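Alkaline serine protease AL20 (Nesterenkonia abyssinica, PDB 3CP7) probably hydrolyses peptide bonds in proteins as a secreted, trypsin-like serine endopeptidase active under alkaline conditions. Local coordinates at residues V28-Q33 with T104-V109; Q33-T38 with F94-T99; Y61-S66 with N137-H142. All coordinates share one frame; numbering follows the deposited sequence.

Contact 1: residues V28-Q33 with T104-V109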
loop_
_atom_site.group_PDB
_atom_site.type_symbol
_atom_site.label_atom_id
_atom_site.label_comp_id
_atom_site.label_asym_id
_atom_site.label_seq_id
_atom_site.Cartn_x
_atom_site.Cartn_y
_atom_site.Cartn_z
ATOM N N VAL A 28 -3.864 1.099 17.437
ATOM C CA VAL A 28 -2.440 1.200 17.759
ATOM C C VAL A 28 -2.035 2.670 17.753
ATOM O O VAL A 28 -2.569 3.466 16.978
ATOM C CB VAL A 28 -1.550 0.364 16.797
ATOM C CG1 VAL A 28 -1.759 -1.130 17.080
ATOM C CG2 VAL A 28 -1.802 0.723 15.313
ATOM N N ALA A 29 -1.117 3.030 18.647
ATOM C CA ALA A 29 -0.682 4.429 18.763
ATOM C C ALA A 29 -0.204 4.925 17.412
ATOM O O ALA A 29 0.577 4.245 16.755
ATOM C CB ALA A 29 0.417 4.547 19.783
ATOM N N SER A 30 -0.682 6.093 16.987
ATOM C CA SER A 30 -0.340 6.619 15.668
ATOM C C SER A 30 -0.341 8.132 15.649
ATOM O O SER A 30 -1.157 8.764 16.323
ATOM C CB SER A 30 -1.355 6.133 14.641
ATOM O OG SER A 30 -2.653 6.632 14.914
ATOM N N ALA A 31 0.542 8.716 14.842
ATOM C CA ALA A 31 0.532 10.176 14.677
ATOM C C ALA A 31 -0.849 10.684 14.246
ATOM O O ALA A 31 -1.322 11.721 14.740
ATOM C CB ALA A 31 1.595 10.621 13.685
ATOM N N ASN A 32 -1.511 9.973 13.334
ATOM C CA ASN A 32 -2.810 10.446 12.855
ATOM C C ASN A 32 -3.970 10.152 13.797
ATOM O O ASN A 32 -5.100 10.579 13.527
ATOM C CB ASN A 32 -3.132 9.956 11.436
ATOM C CG ASN A 32 -3.239 8.443 11.322
ATOM O OD1 ASN A 32 -3.468 7.739 12.310
ATOM N ND2 ASN A 32 -3.095 7.936 10.094
ATOM N N GLN A 33 -3.690 9.419 14.881
ATOM C CA GLN A 33 -4.695 9.100 15.908
ATOM C C GLN A 33 -5.898 8.320 15.358
ATOM O O GLN A 33 -6.959 8.268 15.979
ATOM C CB GLN A 33 -5.158 10.381 16.622
ATOM C CG GLN A 33 -4.035 11.138 17.318
ATOM C CD GLN A 33 -3.570 10.468 18.594
ATOM O OE1 GLN A 33 -4.333 10.339 19.557
ATOM N NE2 GLN A 33 -2.312 10.043 18.619
ATOM N N THR A 104 -10.852 12.109 16.568
ATOM C CA THR A 104 -10.236 10.892 16.041
ATOM C C THR A 104 -10.521 9.708 16.974
ATOM O O THR A 104 -10.842 9.881 18.156
ATOM C CB THR A 104 -8.727 11.055 15.916
ATOM O OG1 THR A 104 -8.202 11.373 17.205
ATOM C CG2 THR A 104 -8.364 12.172 14.918
ATOM N N VAL A 105 -10.388 8.492 16.453
ATOM C CA VAL A 105 -10.739 7.323 17.250
ATOM C C VAL A 105 -9.848 7.196 18.494
ATOM O O VAL A 105 -10.315 6.776 19.558
ATOM C CB VAL A 105 -10.742 6.021 16.404
ATOM C CG1 VAL A 105 -9.314 5.480 16.167
ATOM C CG2 VAL A 105 -11.599 4.969 17.066
ATOM N N GLN A 106 -8.571 7.552 18.362
ATOM C CA GLN A 106 -7.652 7.451 19.490
ATOM C C GLN A 106 -7.999 8.487 20.562
ATOM O O GLN A 106 -7.870 8.209 21.746
ATOM C CB GLN A 106 -6.187 7.569 19.031
ATOM C CG GLN A 106 -5.168 7.187 20.106
ATOM C CD GLN A 106 -3.729 7.143 19.610
ATOM O OE1 GLN A 106 -2.791 7.347 20.398
ATOM N NE2 GLN A 106 -3.537 6.844 18.340
ATOM N N GLN A 107 -8.439 9.668 20.133
ATOM C CA GLN A 107 -8.903 10.705 21.061
ATOM C C GLN A 107 -10.208 10.296 21.740
ATOM O O GLN A 107 -10.403 10.537 22.937
ATOM C CB GLN A 107 -9.083 12.026 20.317
ATOM C CG GLN A 107 -7.776 12.757 20.042
ATOM C CD GLN A 107 -7.164 13.347 21.294
ATOM O OE1 GLN A 107 -6.193 12.814 21.826
ATOM N NE2 GLN A 107 -7.736 14.457 21.778
ATOM N N GLN A 108 -11.104 9.685 20.964
ATOM C CA GLN A 108 -12.378 9.191 21.479
ATOM C C GLN A 108 -12.171 8.168 22.591
ATOM O O GLN A 108 -12.765 8.250 23.667
ATOM C CB GLN A 108 -13.171 8.539 20.337
ATOM C CG GLN A 108 -14.401 7.753 20.801
ATOM C CD GLN A 108 -15.489 8.654 21.337
ATOM O OE1 GLN A 108 -15.706 9.755 20.833
ATOM N NE2 GLN A 108 -16.189 8.181 22.354
ATOM N N VAL A 109 -11.339 7.175 22.306
ATOM C CA VAL A 109 -11.142 6.078 23.242
ATOM C C VAL A 109 -10.181 6.466 24.367
ATOM O O VAL A 109 -10.278 5.938 25.476
ATOM C CB VAL A 109 -10.697 4.789 22.485
ATOM C CG1 VAL A 109 -10.310 3.688 23.435
ATOM C CG2 VAL A 109 -11.829 4.314 21.583
HETATM O O HOH W 1 -4.549 5.345 16.210
#
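Q33 and Q106 set their side-chain amides against each other where the type I beta turn S30 to Q33 meets the N-terminal turn of helix 105-109. The turn lies in the loop between strands 19-27 and 35-38 of the N-terminal barrel in this trypsin-like fold. The two chains cross obliquely with amide planes 39° apart, neither flat against each other nor perpendicular. Q33 bends at its second torsion, and its OE1 comes 3.3 Å from Q106 CD. Q106 is drawn out instead: CG is anti to the backbone N (chi1 -168°) and the chain stays extended, carrying the amide toward the turn.

A backbone bond joins the same two residues, Q106 N donating to Q33 O at 3.0 Å with an N-H...O angle of 159°. Beside this bond T104, the N-cap residue, places OG1 3.3 Å from Q33 CB. The same OG1 accepts a weak capping bond from Q107 N at 3.4 Å, so T104 serves both the helix end and the contact. The Q33 amide has a weak tether within its own turn, NE2 to S30 O at 2.9 Å.

At the far end of Q106, NE2 gives a weak bond to a water at 2.8 Å; S30 N, also nearby, is another donor and cannot pair with it. An alanine in place of Q106 would probably leave this water without its tie to the helix and the Q33 amide freer to turn. That water donates to V28 O at 2.8 Å and lies 2.6 Å from S30 OG.

Contact 2: residues Q33-T38 with F94-T99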
loop_
_atom_site.group_PDB
_atom_site.type_symbol
_atom_site.label_atom_id
_atom_site.label_comp_id
_atom_site.label_asym_id
_atom_site.label_seq_id
_atom_site.Cartn_x
_atom_site.Cartn_y
_atom_site.Cartn_z
ATOM N N GLN A 33 -3.690 9.419 14.881
ATOM C CA GLN A 33 -4.695 9.100 15.908
ATOM C C GLN A 33 -5.898 8.320 15.358
ATOM O O GLN A 33 -6.959 8.268 15.979
ATOM C CB GLN A 33 -5.158 10.381 16.622
ATOM C CG GLN A 33 -4.035 11.138 17.318
ATOM C CD GLN A 33 -3.570 10.468 18.594
ATOM O OE1 GLN A 33 -4.333 10.339 19.557
ATOM N NE2 GLN A 33 -2.312 10.043 18.619
ATOM N N SER A 34 -5.707 7.671 14.220
ATOM C CA SER A 34 -6.816 7.116 13.454
ATOM C C SER A 34 -6.564 5.702 12.942
ATOM O O SER A 34 -7.281 5.246 12.051
ATOM C CB SER A 34 -7.119 8.018 12.254
ATOM O OG SER A 34 -7.443 9.333 12.678
ATOM N N THR A 35 -5.558 5.023 13.487
ATOM C CA THR A 35 -5.073 3.788 12.867
ATOM C C THR A 35 -5.377 2.553 13.697
ATOM O O THR A 35 -5.047 2.492 14.888
ATOM C CB THR A 35 -3.564 3.878 12.587
ATOM O OG1 THR A 35 -3.309 4.981 11.714
ATOM C CG2 THR A 35 -3.038 2.619 11.890
ATOM N N VAL A 36 -5.993 1.567 13.039
ATOM C CA VAL A 36 -6.153 0.230 13.621
ATOM C C VAL A 36 -5.343 -0.806 12.844
ATOM O O VAL A 36 -5.242 -0.754 11.606
ATOM C CB VAL A 36 -7.636 -0.221 13.732
ATOM C CG1 VAL A 36 -8.410 0.673 14.693
ATOM C CG2 VAL A 36 -8.325 -0.259 12.362
ATOM N N ALA A 37 -4.766 -1.743 13.587
ATOM C CA ALA A 37 -4.094 -2.899 13.016
ATOM C C ALA A 37 -5.107 -4.002 12.821
ATOM O O ALA A 37 -5.986 -4.231 13.668
ATOM C CB ALA A 37 -3.010 -3.377 13.940
ATOM N N THR A 38 -4.973 -4.696 11.697
ATOM C CA THR A 38 -5.839 -5.827 11.401
ATOM C C THR A 38 -5.099 -6.783 10.465
ATOM O O THR A 38 -3.886 -6.632 10.249
ATOM C CB THR A 38 -7.201 -5.343 10.824
ATOM O OG1 THR A 38 -8.123 -6.437 10.795
ATOM C CG2 THR A 38 -7.065 -4.745 9.425
ATOM N N PHE A 94 -3.400 -2.137 7.955
ATOM C CA PHE A 94 -3.860 -1.075 8.832
ATOM C C PHE A 94 -5.011 -0.375 8.163
ATOM O O PHE A 94 -5.004 -0.207 6.938
ATOM C CB PHE A 94 -2.706 -0.098 9.111
ATOM C CG PHE A 94 -1.528 -0.758 9.762
ATOM C CD1 PHE A 94 -1.483 -0.896 11.149
ATOM C CD2 PHE A 94 -0.507 -1.317 8.993
ATOM C CE1 PHE A 94 -0.428 -1.548 11.764
ATOM C CE2 PHE A 94 0.542 -1.975 9.599
ATOM C CZ PHE A 94 0.579 -2.115 10.982
ATOM N N ALA A 95 -5.998 0.033 8.947
ATOM C CA ALA A 95 -7.080 0.860 8.417
ATOM C C ALA A 95 -7.033 2.202 9.116
ATOM O O ALA A 95 -6.938 2.284 10.346
ATOM C CB ALA A 95 -8.435 0.183 8.620
ATOM N N VAL A 96 -7.082 3.255 8.310
ATOM C CA VAL A 96 -7.118 4.618 8.820
ATOM C C VAL A 96 -8.573 5.085 8.807
ATOM O O VAL A 96 -9.220 5.101 7.754
ATOM C CB VAL A 96 -6.238 5.551 7.974
ATOM C CG1 VAL A 96 -6.238 6.957 8.563
ATOM C CG2 VAL A 96 -4.814 5.003 7.895
ATOM N N LEU A 97 -9.074 5.425 9.992
ATOM C CA LEU A 97 -10.489 5.693 10.187
ATOM C C LEU A 97 -10.842 7.161 10.071
ATOM O O LEU A 97 -9.992 8.040 10.176
ATOM C CB LEU A 97 -10.955 5.133 11.542
ATOM C CG LEU A 97 -10.607 3.655 11.808
ATOM C CD1 LEU A 97 -11.081 3.248 13.180
ATOM C CD2 LEU A 97 -11.150 2.692 10.732
ATOM N N GLU A 98 -12.125 7.397 9.833
ATOM C CA GLU A 98 -12.691 8.734 9.785
ATOM C C GLU A 98 -12.479 9.493 11.090
ATOM O O GLU A 98 -12.213 8.908 12.154
ATOM C CB GLU A 98 -14.192 8.640 9.500
ATOM C CG GLU A 98 -14.996 8.017 10.645
ATOM C CD GLU A 98 -16.493 7.956 10.392
ATOM O OE1 GLU A 98 -17.043 8.896 9.773
ATOM O OE2 GLU A 98 -17.125 6.975 10.840
ATOM N N THR A 99 -12.606 10.813 10.983
ATOM C CA THR A 99 -12.671 11.704 12.119
ATOM C C THR A 99 -14.123 12.177 12.224
ATOM O O THR A 99 -14.760 12.464 11.207
ATOM C CB THR A 99 -11.712 12.890 11.907
ATOM O OG1 THR A 99 -10.362 12.409 11.875
ATOM C CG2 THR A 99 -11.821 13.900 13.018
HETATM O O HOH W 2 -9.988 8.480 13.685
HETATM O O HOH W 3 -9.053 10.564 10.298
#
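V36 CG1 is anti to its own carbonyl carbon (chi1 -64°), while L97 keeps CD1 extended (chi2 178°), and the two methyl groups meet at 4.0 Å between V36 CG1 and L97 CD1, the side chains crossing at about a right angle. The other branch, V36 CG2, rests 3.8 Å from A95 CB. On the opposite face the F94 ring reaches the neighbouring strand, with F94 CE1 3.8 Å from A37 CB and T35 CG2 beside F94 CB.

These groups are carried by neighbouring antiparallel strands, 35-38 and 93-97, of the six-stranded barrel of the trypsin-like fold; the N-to-C directions of segments 35-38 and 94-97 lie 154° apart. V36 and A95 form the hydrogen-bonded pair, with V36 N to A95 O and A95 N to V36 O both 2.9 Å, flanked by the non-hydrogen-bonded pairs T35 with V96 and A37 with F94. Contacts of V36 with F57 and of A95 with F55, both on strand 55-59, place the V36 and A95 face inside the barrel.

Just before strand 35-38, S34 O accepts from L97 N at 2.7 Å. S34 OG, which also bonds N32 O, accepts from two waters: one donates to E98 O as well, the other to L97 O at 2.7 Å.

Contact 3: residues Y61-S66 with N137-H142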
loop_
_atom_site.group_PDB
_atom_site.type_symbol
_atom_site.label_atom_id
_atom_site.label_comp_id
_atom_site.label_asym_id
_atom_site.label_seq_id
_atom_site.Cartn_x
_atom_site.Cartn_y
_atom_site.Cartn_z
ATOM N N TYR A 61 -16.815 -3.382 21.305
ATOM C CA TYR A 61 -18.062 -4.069 20.958
ATOM C C TYR A 61 -18.401 -5.126 22.015
ATOM O O TYR A 61 -17.521 -5.863 22.475
ATOM C CB TYR A 61 -17.908 -4.734 19.589
ATOM C CG TYR A 61 -19.197 -5.255 18.993
ATOM C CD1 TYR A 61 -19.655 -6.531 19.297
ATOM C CD2 TYR A 61 -19.933 -4.486 18.100
ATOM C CE1 TYR A 61 -20.843 -7.018 18.757
ATOM C CE2 TYR A 61 -21.116 -4.964 17.539
ATOM C CZ TYR A 61 -21.553 -6.238 17.874
ATOM O OH TYR A 61 -22.728 -6.710 17.320
ATOM N N ASP A 62 -19.676 -5.188 22.404
ATOM C CA ASP A 62 -20.149 -6.118 23.431
ATOM C C ASP A 62 -21.649 -6.288 23.251
ATOM O O ASP A 62 -22.426 -5.463 23.739
ATOM C CB ASP A 62 -19.839 -5.563 24.830
ATOM C CG ASP A 62 -20.282 -6.492 25.953
ATOM O OD1 ASP A 62 -20.900 -7.540 25.686
ATOM O OD2 ASP A 62 -20.000 -6.160 27.125
ATOM N N TYR A 63 -22.054 -7.335 22.528
ATOM C CA TYR A 63 -23.466 -7.508 22.129
ATOM C C TYR A 63 -24.029 -6.215 21.528
ATOM O O TYR A 63 -25.140 -5.771 21.867
ATOM C CB TYR A 63 -24.318 -8.029 23.306
ATOM C CG TYR A 63 -24.034 -9.483 23.611
ATOM C CD1 TYR A 63 -22.975 -9.850 24.436
ATOM C CD2 TYR A 63 -24.809 -10.501 23.046
ATOM C CE1 TYR A 63 -22.691 -11.186 24.707
ATOM C CE2 TYR A 63 -24.533 -11.847 23.309
ATOM C CZ TYR A 63 -23.473 -12.182 24.134
ATOM O OH TYR A 63 -23.192 -13.502 24.391
ATOM N N GLY A 64 -23.245 -5.617 20.630
ATOM C CA GLY A 64 -23.593 -4.351 20.000
ATOM C C GLY A 64 -22.500 -3.321 20.213
ATOM O O GLY A 64 -21.583 -3.520 21.013
ATOM N N GLU A 65 -22.600 -2.207 19.502
ATOM C CA GLU A 65 -21.628 -1.137 19.658
ATOM C C GLU A 65 -21.585 -0.635 21.097
ATOM O O GLU A 65 -22.562 -0.744 21.844
ATOM C CB GLU A 65 -21.910 0.011 18.688
ATOM C CG GLU A 65 -23.190 0.792 18.962
ATOM C CD GLU A 65 -23.430 1.859 17.909
ATOM O OE1 GLU A 65 -23.169 3.045 18.184
ATOM O OE2 GLU A 65 -23.869 1.509 16.797
ATOM N N SER A 66 -20.434 -0.106 21.483
ATOM C CA SER A 66 -20.273 0.508 22.787
ATOM C C SER A 66 -20.579 1.997 22.660
ATOM O O SER A 66 -20.986 2.488 21.602
ATOM C CB SER A 66 -18.837 0.317 23.287
ATOM O OG SER A 66 -17.957 1.181 22.578
ATOM N N ASN A 137 -20.398 -16.509 19.117
ATOM C CA ASN A 137 -21.549 -15.844 18.517
ATOM C C ASN A 137 -21.227 -14.481 17.924
ATOM O O ASN A 137 -22.118 -13.775 17.460
ATOM C CB ASN A 137 -22.712 -15.754 19.519
ATOM C CG ASN A 137 -22.375 -14.922 20.747
ATOM O OD1 ASN A 137 -21.390 -14.180 20.766
ATOM N ND2 ASN A 137 -23.191 -15.049 21.793
ATOM N N GLY A 138 -19.944 -14.121 17.945
ATOM C CA GLY A 138 -19.492 -12.868 17.336
ATOM C C GLY A 138 -19.669 -11.654 18.223
ATOM O O GLY A 138 -19.226 -10.561 17.870
ATOM N N GLN A 139 -20.315 -11.845 19.370
ATOM C CA GLN A 139 -20.735 -10.729 20.214
ATOM C C GLN A 139 -19.775 -10.419 21.349
ATOM O O GLN A 139 -19.914 -9.383 22.010
ATOM C CB GLN A 139 -22.128 -11.017 20.788
ATOM C CG GLN A 139 -23.180 -11.289 19.728
ATOM C CD GLN A 139 -23.172 -10.253 18.619
ATOM O OE1 GLN A 139 -23.399 -9.068 18.861
ATOM N NE2 GLN A 139 -22.895 -10.695 17.396
ATOM N N GLU A 140 -18.816 -11.315 21.568
ATOM C CA GLU A 140 -17.976 -11.324 22.759
ATOM C C GLU A 140 -16.503 -11.223 22.415
ATOM O O GLU A 140 -16.051 -11.740 21.390
ATOM C CB GLU A 140 -18.202 -12.611 23.555
ATOM C CG GLU A 140 -19.635 -12.807 24.036
ATOM C CD GLU A 140 -19.805 -14.022 24.925
ATOM O OE1 GLU A 140 -18.797 -14.656 25.306
ATOM O OE2 GLU A 140 -20.960 -14.339 25.265
ATOM N N LEU A 141 -15.753 -10.570 23.290
ATOM C CA LEU A 141 -14.304 -10.567 23.201
ATOM C C LEU A 141 -13.774 -11.847 23.836
ATOM O O LEU A 141 -14.059 -12.137 25.004
ATOM C CB LEU A 141 -13.741 -9.343 23.912
ATOM C CG LEU A 141 -12.222 -9.192 23.889
ATOM C CD1 LEU A 141 -11.724 -8.870 22.477
ATOM C CD2 LEU A 141 -11.813 -8.101 24.875
ATOM N N HIS A 142 -13.032 -12.621 23.054
ATOM C CA HIS A 142 -12.386 -13.821 23.552
ATOM C C HIS A 142 -10.874 -13.723 23.448
ATOM O O HIS A 142 -10.340 -12.849 22.751
ATOM C CB HIS A 142 -12.920 -15.056 22.822
ATOM C CG HIS A 142 -14.314 -15.410 23.221
ATOM N ND1 HIS A 142 -14.590 -16.238 24.287
ATOM C CD2 HIS A 142 -15.510 -15.003 22.738
ATOM C CE1 HIS A 142 -15.899 -16.347 24.425
ATOM N NE2 HIS A 142 -16.481 -15.607 23.501
#
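Two surface loops, one from the N-terminal barrel between strands 55-59 and 71-78 and one from the second sheet between strands 124-129 and 142-150, are joined here by Y61 and Y63 gripping N137, Q139 and E140. An Asx turn shapes the second loop: N137 OD1 accepts from Q139 N at 2.9 Å. Q139 then lies between the two tyrosines. Its CB sits over the centre of the Y63 ring, 3.5 Å from the centroid and 10° off the ring normal, a CH-pi contact. Bent at chi2 (-48°), which brings CD round, Q139 presents OE1 at the edge of the Y61 ring, where it accepts from Y61 OH at 2.9 Å. Q139 NE2 is held by N137 O, so both ends of the amide are bonded. The backbone adds Y63 N to Q139 O at 3.0 Å.

At the far end of the Y63 ring the hydroxyl works both ways. N137 ND2 donates to Y63 OH at 3.0 Å, nearly in the amide plane, with an angle of 165°. Y63 OH in turn donates to the anti lone pair of E140 OE2 at a short 2.5 Å. That donation to a carboxylate suggests a strong bond, and the nearby negative charge would probably resist loss of the phenol proton at alkaline pH.

In the fold
Contacts 1 and 2 adjoin, with centres 8 Å apart and Q33 in common, whereas contact 3 lies about 21 and 19 Å from them, centre to centre. Contact 2 is the buried one, and strand pairing with apolar side chains dominates it. Contact 1, partly buried where the chain leads into strand 35-38, exchanges this regular pairing for obliquely crossed amides, a helix cap and a bridging water; along the chain it encloses contact 2. Direct bonds from V28 to T35 and from N32 to T35 tie the two together. Contact 3 is at the surface and joins loops of different sheets through tyrosine hydroxyls, an amide and a carboxylate; its segments alternate along the chain with those of both others.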